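Long-range contact in NADH-rubredoxin oxidoreductase (Clostridium acetobutylicum, PDB 3KLJ), which uses its FAD to pass electrons from NADH to rubredoxin, an intermediate step in the dioxygen-scavenging electron transfer chains of this obligate anaerobe: residues A[338-350]-A[362-375]. Numbering follows the deposited sequence. Where two conformers were deposited one is given.
Sequences IVCMLKENKIDAA and LKKAIDSSKSFDNI
Ile-347 points from strand 346-350 toward segment 362-375. Its CB faces Ile-366 CG1. With chi1 at -55°, CG1 lies anti to the carbonyl carbon and heads for Phe-372, whose CE1 is 3.6 Å from it. CD1 carries on past the same ring, obliquely, and ends among Phe-372 CZ, Leu-362 CD2 and Ala-365 CB. The other branch, CG2, presses on Ile-366 CG1 at 3.4 Å, tight for two carbons, where the two isoleucines cross at about a right angle. Ile-366 CD1 then reaches on to Ala-350 CB, which also meets Leu-362 CD1. Ile-381 of helix 378-382 touches both Ile-347 and Phe-372.

Polar bonds fasten the hairpin end. Phe-372 N donates to Asn-345 O (2.7 Å), in the carbonyl plane, and Asn-345 ND2 returns a bond to Phe-372 O (2.9 Å), so one residue grips both backbone polar atoms of the other. A water accepts a hydrogen bond from Ile-347 N and donates to Ala-365 O and Lys-370 O. The extended Lys-346 side chain brings NZ to OG of Ser-369 (2.8 Å), whose positive phi belongs to a Schellman motif at the C-terminal end of the helix. Just before the type II' turn (Lys-343 to Lys-346), the side chains of Leu-342 and Ile-375 slide past each other in opposite directions, CD2 of the first 3.5 Å from CG2 of the second, again tight.

The contact thus lays the helix and its trailing segment on the antiparallel sheet of the C-terminal domain, away from the FAD: a greasy centre joins them, while the paired hydrogen bonds of Asn-345 with Phe-372, and the water, satisfy backbone groups beside it.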
loop_
_atom_site.group_PDB
_atom_site.type_symbol
_atom_site.label_atom_id
_atom_site.label_comp_id
_atom_site.label_asym_id
_atom_site.label_seq_id
_atom_site.Cartn_x
_atom_site.Cartn_y
_atom_site.Cartn_z
ATOM N N ILE A 338 -5.940 -21.211 11.559
ATOM C CA ILE A 338 -6.607 -21.409 10.277
ATOM C C ILE A 338 -8.072 -21.049 10.422
ATOM O O ILE A 338 -8.716 -21.468 11.375
ATOM C CB ILE A 338 -6.513 -22.876 9.803
ATOM C CG1 ILE A 338 -5.048 -23.292 9.641
ATOM C CG2 ILE A 338 -7.331 -23.082 8.502
ATOM C CD1 ILE A 338 -4.815 -24.807 9.647
ATOM N N VAL A 339 -8.583 -20.260 9.482
ATOM C CA VAL A 339 -10.022 -20.073 9.357
ATOM C C VAL A 339 -10.417 -20.209 7.889
ATOM O O VAL A 339 -9.761 -19.668 6.990
ATOM C CB VAL A 339 -10.541 -18.749 10.029
ATOM C CG1 VAL A 339 -9.994 -17.492 9.340
ATOM C CG2 VAL A 339 -12.061 -18.728 10.078
ATOM N N CYS A 340 -11.484 -20.961 7.661
ATOM C CA CYS A 340 -11.918 -21.287 6.323
ATOM C C CYS A 340 -13.436 -21.087 6.257
ATOM O O CYS A 340 -14.184 -21.665 7.050
ATOM C CB CYS A 340 -11.484 -22.732 6.034
ATOM S SG CYS A 340 -12.019 -23.455 4.526
ATOM N N MET A 341 -13.882 -20.239 5.333
ATOM C CA MET A 341 -15.298 -19.873 5.230
ATOM C C MET A 341 -15.897 -20.360 3.914
ATOM O O MET A 341 -15.358 -20.100 2.833
ATOM C CB MET A 341 -15.479 -18.361 5.390
ATOM C CG MET A 341 -14.932 -17.822 6.702
ATOM S SD MET A 341 -15.106 -16.038 6.926
ATOM C CE MET A 341 -14.613 -15.873 8.640
ATOM N N LEU A 342 -17.006 -21.087 4.017
ATOM C CA LEU A 342 -17.620 -21.713 2.854
ATOM C C LEU A 342 -18.849 -20.978 2.363
ATOM O O LEU A 342 -19.621 -20.427 3.148
ATOM C CB LEU A 342 -17.983 -23.172 3.146
ATOM C CG LEU A 342 -16.893 -24.207 2.887
ATOM C CD1 LEU A 342 -15.797 -24.148 3.945
ATOM C CD2 LEU A 342 -17.500 -25.593 2.819
ATOM N N LYS A 343 -19.014 -20.977 1.047
ATOM C CA LYS A 343 -20.261 -20.575 0.421
ATOM C C LYS A 343 -20.731 -21.767 -0.392
ATOM O O LYS A 343 -20.267 -21.990 -1.515
ATOM C CB LYS A 343 -20.062 -19.336 -0.450
ATOM C CG LYS A 343 -21.333 -18.531 -0.682
ATOM C CD LYS A 343 -21.074 -17.033 -0.537
ATOM C CE LYS A 343 -20.900 -16.638 0.928
ATOM N NZ LYS A 343 -20.332 -15.271 1.083
ATOM N N GLU A 344 -21.634 -22.542 0.208
ATOM C CA GLU A 344 -22.115 -23.812 -0.346
ATOM C C GLU A 344 -21.010 -24.868 -0.284
ATOM O O GLU A 344 -20.598 -25.281 0.806
ATOM C CB GLU A 344 -22.647 -23.652 -1.784
ATOM C CG GLU A 344 -23.873 -22.759 -1.947
ATOM C CD GLU A 344 -25.118 -23.335 -1.299
ATOM O OE1 GLU A 344 -25.303 -23.123 -0.081
ATOM O OE2 GLU A 344 -25.916 -23.987 -2.012
ATOM N N ASN A 345 -20.541 -25.294 -1.458
ATOM C CA ASN A 345 -19.459 -26.271 -1.524
ATOM C C ASN A 345 -18.159 -25.658 -2.049
ATOM O O ASN A 345 -17.262 -26.356 -2.536
ATOM C CB ASN A 345 -19.894 -27.500 -2.326
ATOM C CG ASN A 345 -21.023 -28.253 -1.652
ATOM O OD1 ASN A 345 -22.089 -27.694 -1.395
ATOM N ND2 ASN A 345 -20.791 -29.525 -1.351
ATOM N N LYS A 346 -18.059 -24.339 -1.906
ATOM C CA LYS A 346 -16.893 -23.590 -2.345
ATOM C C LYS A 346 -16.274 -22.860 -1.164
ATOM O O LYS A 346 -16.980 -22.461 -0.242
ATOM C CB LYS A 346 -17.287 -22.601 -3.445
ATOM C CG LYS A 346 -18.001 -23.263 -4.623
ATOM C CD LYS A 346 -17.918 -22.435 -5.887
ATOM C CE LYS A 346 -18.226 -23.290 -7.105
ATOM N NZ LYS A 346 -17.939 -22.584 -8.382
ATOM N N ILE A 347 -14.952 -22.707 -1.176
ATOM C CA ILE A 347 -14.301 -21.854 -0.196
ATOM C C ILE A 347 -14.385 -20.417 -0.716
ATOM O O ILE A 347 -13.872 -20.109 -1.799
ATOM C CB ILE A 347 -12.840 -22.262 0.075
ATOM C CG1 ILE A 347 -12.754 -23.734 0.493
ATOM C CG2 ILE A 347 -12.226 -21.360 1.142
ATOM C CD1 ILE A 347 -11.337 -24.257 0.617
ATOM N N ASP A 348 -15.060 -19.562 0.050
ATOM C CA ASP A 348 -15.270 -18.163 -0.316
ATOM C C ASP A 348 -14.208 -17.253 0.290
ATOM O O ASP A 348 -13.835 -16.241 -0.304
ATOM C CB ASP A 348 -16.659 -17.696 0.143
ATOM C CG ASP A 348 -17.001 -16.289 -0.341
ATOM O OD1 ASP A 348 -17.051 -16.075 -1.565
ATOM O OD2 ASP A 348 -17.227 -15.399 0.503
ATOM N N ALA A 349 -13.735 -17.608 1.480
ATOM C CA ALA A 349 -12.743 -16.803 2.182
ATOM C C ALA A 349 -11.966 -17.648 3.168
ATOM O O ALA A 349 -12.488 -18.616 3.731
ATOM C CB ALA A 349 -13.397 -15.630 2.895
ATOM N N ALA A 350 -10.704 -17.281 3.360
ATOM C CA ALA A 350 -9.829 -17.995 4.276
ATOM C C ALA A 350 -8.676 -17.115 4.708
ATOM O O ALA A 350 -8.215 -16.255 3.940
ATOM C CB ALA A 350 -9.297 -19.255 3.627
ATOM N N LEU A 362 -5.165 -22.779 0.072
ATOM C CA LEU A 362 -6.514 -22.237 0.256
ATOM C C LEU A 362 -6.794 -21.099 -0.726
ATOM O O LEU A 362 -7.864 -21.040 -1.320
ATOM C CB LEU A 362 -6.726 -21.774 1.699
ATOM C CG LEU A 362 -6.819 -22.886 2.759
ATOM C CD1 LEU A 362 -6.652 -22.291 4.134
ATOM C CD2 LEU A 362 -8.133 -23.658 2.666
ATOM N N LYS A 363 -5.801 -20.229 -0.911
ATOM C CA LYS A 363 -5.833 -19.145 -1.900
ATOM C C LYS A 363 -6.158 -19.676 -3.294
ATOM O O LYS A 363 -7.072 -19.173 -3.960
ATOM C CB LYS A 363 -4.471 -18.444 -1.932
ATOM C CG LYS A 363 -4.474 -17.008 -2.459
ATOM C CD LYS A 363 -3.237 -16.672 -3.317
ATOM C CE LYS A 363 -1.897 -17.091 -2.690
ATOM N NZ LYS A 363 -0.755 -16.965 -3.672
ATOM N N LYS A 364 -5.407 -20.692 -3.720
ATOM C CA LYS A 364 -5.583 -21.312 -5.035
ATOM C C LYS A 364 -6.987 -21.899 -5.180
ATOM O O LYS A 364 -7.659 -21.663 -6.184
ATOM C CB LYS A 364 -4.517 -22.389 -5.279
ATOM C CG LYS A 364 -3.176 -21.854 -5.794
ATOM C CD LYS A 364 -2.131 -22.961 -5.908
ATOM C CE LYS A 364 -1.002 -22.601 -6.865
ATOM N NZ LYS A 364 -0.152 -21.475 -6.376
ATOM N N ALA A 365 -7.421 -22.647 -4.164
ATOM C CA ALA A 365 -8.774 -23.207 -4.107
ATOM C C ALA A 365 -9.863 -22.140 -4.251
ATOM O O ALA A 365 -10.801 -22.316 -5.030
ATOM C CB ALA A 365 -8.972 -23.992 -2.818
ATOM N N ILE A 366 -9.737 -21.051 -3.489
ATOM C CA ILE A 366 -10.648 -19.904 -3.596
ATOM C C ILE A 366 -10.601 -19.299 -5.002
ATOM O O ILE A 366 -11.639 -19.173 -5.663
ATOM C CB ILE A 366 -10.325 -18.820 -2.541
ATOM C CG1 ILE A 366 -10.665 -19.338 -1.138
ATOM C CG2 ILE A 366 -11.093 -17.527 -2.830
ATOM C CD1 ILE A 366 -9.947 -18.631 -0.020
ATOM N N ASP A 367 -9.395 -18.938 -5.447
ATOM C CA ASP A 367 -9.188 -18.276 -6.742
ATOM C C ASP A 367 -9.674 -19.111 -7.920
ATOM O O ASP A 367 -10.329 -18.587 -8.817
ATOM C CB ASP A 367 -7.716 -17.897 -6.941
ATOM C CG ASP A 367 -7.306 -16.672 -6.136
ATOM O OD1 ASP A 367 -8.151 -16.085 -5.418
ATOM O OD2 ASP A 367 -6.119 -16.287 -6.221
ATOM N N SER A 368 -9.357 -20.407 -7.907
ATOM C CA SER A 368 -9.782 -21.332 -8.969
ATOM C C SER A 368 -11.231 -21.787 -8.784
ATOM O O SER A 368 -11.776 -22.489 -9.635
ATOM C CB SER A 368 -8.855 -22.550 -9.036
ATOM O OG SER A 368 -8.951 -23.321 -7.844
ATOM N N SER A 369 -11.838 -21.387 -7.666
ATOM C CA SER A 369 -13.240 -21.676 -7.346
ATOM C C SER A 369 -13.520 -23.179 -7.328
ATOM O O SER A 369 -14.470 -23.669 -7.950
ATOM C CB SER A 369 -14.184 -20.922 -8.296
ATOM O OG SER A 369 -15.542 -21.180 -7.993
ATOM N N LYS A 370 -12.671 -23.900 -6.600
ATOM C CA LYS A 370 -12.761 -25.346 -6.475
ATOM C C LYS A 370 -13.982 -25.753 -5.662
ATOM O O LYS A 370 -14.218 -25.243 -4.567
ATOM C CB LYS A 370 -11.497 -25.897 -5.815
ATOM C CG LYS A 370 -11.322 -27.400 -5.972
ATOM C CD LYS A 370 -10.103 -27.894 -5.218
ATOM C CE LYS A 370 -9.580 -29.181 -5.841
ATOM N NZ LYS A 370 -8.182 -29.408 -5.412
ATOM N N SER A 371 -14.757 -26.679 -6.212
ATOM C CA SER A 371 -15.903 -27.232 -5.505
ATOM C C SER A 371 -15.477 -28.455 -4.701
ATOM O O SER A 371 -14.639 -29.240 -5.147
ATOM C CB SER A 371 -17.006 -27.591 -6.489
ATOM O OG SER A 371 -16.457 -28.268 -7.600
ATOM N N PHE A 372 -16.060 -28.598 -3.516
ATOM C CA PHE A 372 -15.720 -29.670 -2.591
ATOM C C PHE A 372 -16.960 -30.509 -2.355
ATOM O O PHE A 372 -17.916 -30.047 -1.717
ATOM C CB PHE A 372 -15.206 -29.090 -1.260
ATOM C CG PHE A 372 -13.894 -28.365 -1.381
ATOM C CD1 PHE A 372 -13.848 -27.050 -1.849
ATOM C CD2 PHE A 372 -12.698 -29.002 -1.037
ATOM C CE1 PHE A 372 -12.639 -26.385 -1.979
ATOM C CE2 PHE A 372 -11.480 -28.340 -1.150
ATOM C CZ PHE A 372 -11.447 -27.029 -1.623
ATOM N N ASP A 373 -16.952 -31.733 -2.876
ATOM C CA ASP A 373 -18.091 -32.638 -2.727
ATOM C C ASP A 373 -18.226 -33.213 -1.311
ATOM O O ASP A 373 -19.247 -33.811 -0.973
ATOM C CB ASP A 373 -18.067 -33.752 -3.790
ATOM C CG ASP A 373 -16.765 -34.533 -3.804
ATOM O OD1 ASP A 373 -16.267 -34.919 -2.724
ATOM O OD2 ASP A 373 -16.240 -34.784 -4.910
ATOM N N ASN A 374 -17.196 -33.031 -0.494
ATOM C CA ASN A 374 -17.244 -33.421 0.904
ATOM C C ASN A 374 -16.913 -32.230 1.808
ATOM O O ASN A 374 -15.778 -31.762 1.843
ATOM C CB ASN A 374 -16.288 -34.587 1.169
ATOM C CG ASN A 374 -16.597 -35.328 2.463
ATOM O OD1 ASN A 374 -16.489 -36.553 2.527
ATOM N ND2 ASN A 374 -16.987 -34.593 3.494
ATOM N N ILE A 375 -17.913 -31.740 2.531
ATOM C CA ILE A 375 -17.701 -30.611 3.435
ATOM C C ILE A 375 -18.025 -30.969 4.891
ATOM O O ILE A 375 -18.270 -30.087 5.714
ATOM C CB ILE A 375 -18.464 -29.337 2.960
ATOM C CG1 ILE A 375 -19.976 -29.593 2.869
ATOM C CG2 ILE A 375 -17.897 -28.850 1.622
ATOM C CD1 ILE A 375 -20.837 -28.334 2.820
HETATM O O HOH W 1 -13.074 -23.036 -3.574
#